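Local atomic coordinates of BtGH115A (Bacteroides thetaiotaomicron, PDB entry 5BY3), a protein that is a family GH115 glycoside hydrolase, a 4-O-methyl-alpha-glucuronidase with specificity for decorated arabinogalactans. Residues H494-R505 with E730-N739. Sequence-based numbering, arbitrary orientation.
Sequences HIRKPEFMGNTR and EEWKENVLRN
L737 of helix 730-738 lodges between F500 and R496, in the tightly packed part of the contact. Its CD2 sits over one face of the F500 ring, 3.6 Å from the centroid, in a CH-pi contact, while K497 CB covers the opposite face. L737 CB lies over the R496 guanidinium. A bend at chi2 (96°) brings R496 side-on to F500 O, which lies in the guanidinium plane: NH2 meets a lone pair, NE (2.9 Å) comes from above the carbonyl plane. With an alanine here, F500 O would probably be held less firmly, by N503 N, and L737 CB would lose its flat neighbour. A water links K497 N to L737 O. Where both helices end, N739 ND2 donates to H494 O at 2.9 Å, nearly straight and on a lone pair; N739 CB covers the imidazole face, the amide only 12° from parallel. Y372 OH is hydrogen-bonded to N739 OD1. The helix side is more open at E730, and partly at K733 and E734, which buried R505 reaches. R505 NH1 bonds E734 OE1 (2.8 Å) and, weakly, E730 OE2; NH2 faces both E730 oxygens through weak bonds. K733 CD overlies the guanidinium, its NZ salt-bridged to E508. R505 thus probably offsets two neighbouring carboxylates, while leucine and asparagine fix the helix's seat.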
# COMPACT_ATOMS: atom_id res chain seq x y z
N HIS A 494 11.83 0.72 9.01
CA HIS A 494 11.75 -0.74 8.87
C HIS A 494 12.27 -1.38 10.15
O HIS A 494 11.72 -2.36 10.65
CB HIS A 494 12.59 -1.15 7.66
CG HIS A 494 12.55 -2.61 7.30
ND1 HIS A 494 11.54 -3.16 6.54
CD2 HIS A 494 13.44 -3.61 7.52
CE1 HIS A 494 11.79 -4.45 6.34
NE2 HIS A 494 12.95 -4.75 6.92
N ILE A 495 13.31 -0.80 10.70
CA ILE A 495 13.91 -1.27 11.94
C ILE A 495 12.92 -1.11 13.09
O ILE A 495 12.76 -1.99 13.92
CB ILE A 495 15.26 -0.55 12.16
CG1 ILE A 495 16.26 -1.12 11.12
CG2 ILE A 495 15.78 -0.72 13.58
CD1 ILE A 495 17.62 -0.46 11.03
N ARG A 496 12.24 0.02 13.11
CA ARG A 496 11.21 0.27 14.07
C ARG A 496 10.52 1.53 13.61
O ARG A 496 11.13 2.59 13.50
CB ARG A 496 11.81 0.46 15.45
CG ARG A 496 10.77 0.29 16.52
CD ARG A 496 10.80 -1.12 17.08
NE ARG A 496 9.74 -1.30 18.07
CZ ARG A 496 9.47 -2.44 18.70
NH1 ARG A 496 10.18 -3.54 18.44
NH2 ARG A 496 8.46 -2.48 19.57
N LYS A 497 9.24 1.38 13.28
CA LYS A 497 8.36 2.47 12.90
C LYS A 497 8.25 3.50 14.02
O LYS A 497 8.38 3.16 15.20
CB LYS A 497 6.99 1.90 12.59
CG LYS A 497 6.93 1.12 11.28
CD LYS A 497 5.51 0.76 10.84
CE LYS A 497 5.35 0.72 9.31
NZ LYS A 497 6.00 -0.41 8.57
N PRO A 498 8.01 4.77 13.67
CA PRO A 498 7.72 5.78 14.70
C PRO A 498 6.71 5.35 15.75
O PRO A 498 7.01 5.46 16.94
CB PRO A 498 7.17 6.93 13.89
CG PRO A 498 7.99 6.86 12.64
CD PRO A 498 8.11 5.39 12.33
N GLU A 499 5.58 4.82 15.31
CA GLU A 499 4.51 4.35 16.16
C GLU A 499 4.88 3.18 17.03
O GLU A 499 4.27 3.03 18.07
CB GLU A 499 3.28 3.98 15.31
CG GLU A 499 2.68 5.14 14.53
CD GLU A 499 3.23 5.24 13.11
OE1 GLU A 499 4.36 4.77 12.94
OE2 GLU A 499 2.54 5.79 12.18
N PHE A 500 5.89 2.37 16.67
CA PHE A 500 6.42 1.27 17.52
C PHE A 500 7.53 1.65 18.55
O PHE A 500 8.04 0.78 19.28
CB PHE A 500 6.92 0.05 16.71
CG PHE A 500 6.02 -0.40 15.58
CD1 PHE A 500 4.66 -0.06 15.52
CD2 PHE A 500 6.56 -1.21 14.55
CE1 PHE A 500 3.86 -0.47 14.43
CE2 PHE A 500 5.77 -1.66 13.48
CZ PHE A 500 4.41 -1.29 13.41
N MSE A 501 7.90 2.93 18.63
CA MSE A 501 9.09 3.35 19.42
C MSE A 501 8.86 3.35 20.90
O MSE A 501 9.82 3.49 21.66
CB MSE A 501 9.60 4.74 19.04
CG MSE A 501 10.25 4.70 17.66
SE MSE A 501 11.85 3.56 17.65
CE MSE A 501 12.85 4.43 19.09
N GLY A 502 7.60 3.21 21.33
CA GLY A 502 7.28 3.04 22.74
C GLY A 502 7.44 1.62 23.25
O GLY A 502 7.40 1.39 24.48
N ASN A 503 7.62 0.65 22.34
CA ASN A 503 7.64 -0.78 22.70
C ASN A 503 6.36 -1.14 23.49
O ASN A 503 6.43 -1.79 24.53
CB ASN A 503 8.94 -1.13 23.49
CG ASN A 503 9.24 -2.64 23.54
OD1 ASN A 503 8.72 -3.43 22.73
ND2 ASN A 503 10.09 -3.05 24.49
N THR A 504 5.21 -0.67 23.03
CA THR A 504 3.93 -0.96 23.68
C THR A 504 3.15 -1.91 22.76
O THR A 504 3.55 -2.16 21.63
CB THR A 504 3.09 0.32 23.90
OG1 THR A 504 2.95 1.02 22.66
CG2 THR A 504 3.70 1.27 24.91
N ARG A 505 2.05 -2.46 23.24
CA ARG A 505 1.16 -3.25 22.39
C ARG A 505 -0.28 -2.77 22.49
O ARG A 505 -0.67 -2.09 23.45
CB ARG A 505 1.32 -4.76 22.64
CG ARG A 505 2.21 -5.36 21.57
CD ARG A 505 3.35 -6.19 22.09
NE ARG A 505 2.88 -7.53 22.39
CZ ARG A 505 3.61 -8.64 22.31
NH1 ARG A 505 4.88 -8.61 21.90
NH2 ARG A 505 3.05 -9.79 22.63
N GLU A 730 2.67 -14.89 19.60
CA GLU A 730 3.66 -14.04 20.25
C GLU A 730 4.89 -13.76 19.33
O GLU A 730 5.30 -12.60 19.18
CB GLU A 730 4.09 -14.69 21.58
CG GLU A 730 4.98 -13.83 22.48
CD GLU A 730 4.34 -12.50 22.83
OE1 GLU A 730 3.10 -12.44 23.00
OE2 GLU A 730 5.10 -11.50 22.91
N GLU A 731 5.44 -14.81 18.69
CA GLU A 731 6.54 -14.67 17.75
C GLU A 731 6.22 -13.84 16.51
O GLU A 731 7.04 -13.03 16.08
CB GLU A 731 7.08 -16.03 17.31
CG GLU A 731 8.44 -15.95 16.65
CD GLU A 731 9.01 -17.31 16.36
OE1 GLU A 731 8.59 -18.00 15.38
OE2 GLU A 731 9.91 -17.69 17.13
N TRP A 732 5.04 -14.05 15.94
CA TRP A 732 4.60 -13.26 14.82
C TRP A 732 4.50 -11.76 15.23
O TRP A 732 4.75 -10.87 14.42
CB TRP A 732 3.29 -13.79 14.23
CG TRP A 732 2.72 -12.87 13.16
CD1 TRP A 732 3.03 -12.85 11.82
CD2 TRP A 732 1.83 -11.76 13.38
NE1 TRP A 732 2.34 -11.82 11.18
CE2 TRP A 732 1.60 -11.14 12.12
CE3 TRP A 732 1.18 -11.26 14.51
CZ2 TRP A 732 0.73 -10.06 11.97
CZ3 TRP A 732 0.34 -10.14 14.35
CH2 TRP A 732 0.14 -9.57 13.09
N LYS A 733 4.16 -11.50 16.49
CA LYS A 733 3.95 -10.12 16.95
C LYS A 733 5.31 -9.45 17.00
O LYS A 733 5.47 -8.35 16.52
CB LYS A 733 3.26 -10.09 18.32
CG LYS A 733 1.74 -10.23 18.25
CD LYS A 733 1.15 -10.40 19.64
CE LYS A 733 -0.37 -10.63 19.59
NZ LYS A 733 -0.88 -10.92 20.97
N GLU A 734 6.26 -10.14 17.61
CA GLU A 734 7.65 -9.78 17.65
C GLU A 734 8.17 -9.57 16.24
O GLU A 734 8.80 -8.54 15.97
CB GLU A 734 8.45 -10.91 18.34
CG GLU A 734 8.93 -10.63 19.76
CD GLU A 734 8.00 -9.73 20.55
OE1 GLU A 734 6.90 -10.19 20.89
OE2 GLU A 734 8.36 -8.57 20.83
N ASN A 735 7.89 -10.53 15.35
CA ASN A 735 8.41 -10.51 13.99
C ASN A 735 8.03 -9.20 13.30
O ASN A 735 8.89 -8.50 12.84
CB ASN A 735 7.88 -11.71 13.18
CG ASN A 735 8.68 -13.03 13.40
OD1 ASN A 735 9.59 -13.13 14.26
ND2 ASN A 735 8.32 -14.05 12.61
N VAL A 736 6.75 -8.85 13.24
CA VAL A 736 6.31 -7.72 12.41
C VAL A 736 6.64 -6.33 12.98
O VAL A 736 6.74 -5.38 12.24
CB VAL A 736 4.80 -7.81 12.11
CG1 VAL A 736 4.51 -9.05 11.27
CG2 VAL A 736 3.97 -7.82 13.40
N LEU A 737 6.83 -6.22 14.29
CA LEU A 737 7.25 -4.97 14.91
C LEU A 737 8.69 -4.58 14.51
O LEU A 737 8.98 -3.38 14.34
CB LEU A 737 7.16 -5.06 16.45
CG LEU A 737 5.79 -4.89 17.15
CD1 LEU A 737 5.83 -5.19 18.66
CD2 LEU A 737 5.13 -3.54 16.93
N ARG A 738 9.58 -5.57 14.39
CA ARG A 738 11.00 -5.36 14.15
C ARG A 738 11.40 -5.71 12.71
O ARG A 738 12.55 -5.53 12.32
CB ARG A 738 11.86 -6.17 15.16
CG ARG A 738 11.80 -7.65 14.94
CD ARG A 738 12.32 -8.45 16.10
NE ARG A 738 11.96 -9.81 15.81
CZ ARG A 738 11.80 -10.78 16.71
NH1 ARG A 738 12.02 -10.56 18.02
NH2 ARG A 738 11.42 -11.98 16.28
N ASN A 739 10.43 -6.20 11.94
CA ASN A 739 10.64 -6.75 10.60
C ASN A 739 11.86 -7.70 10.51
O ASN A 739 12.60 -7.68 9.54
CB ASN A 739 10.73 -5.62 9.57
CG ASN A 739 9.40 -4.97 9.34
OD1 ASN A 739 8.45 -5.58 8.82
ND2 ASN A 739 9.30 -3.72 9.76
O HOH W 1 14.35 -7.10 7.59
O HOH W 2 9.75 -6.78 18.13
O HOH W 3 9.03 -1.46 12.43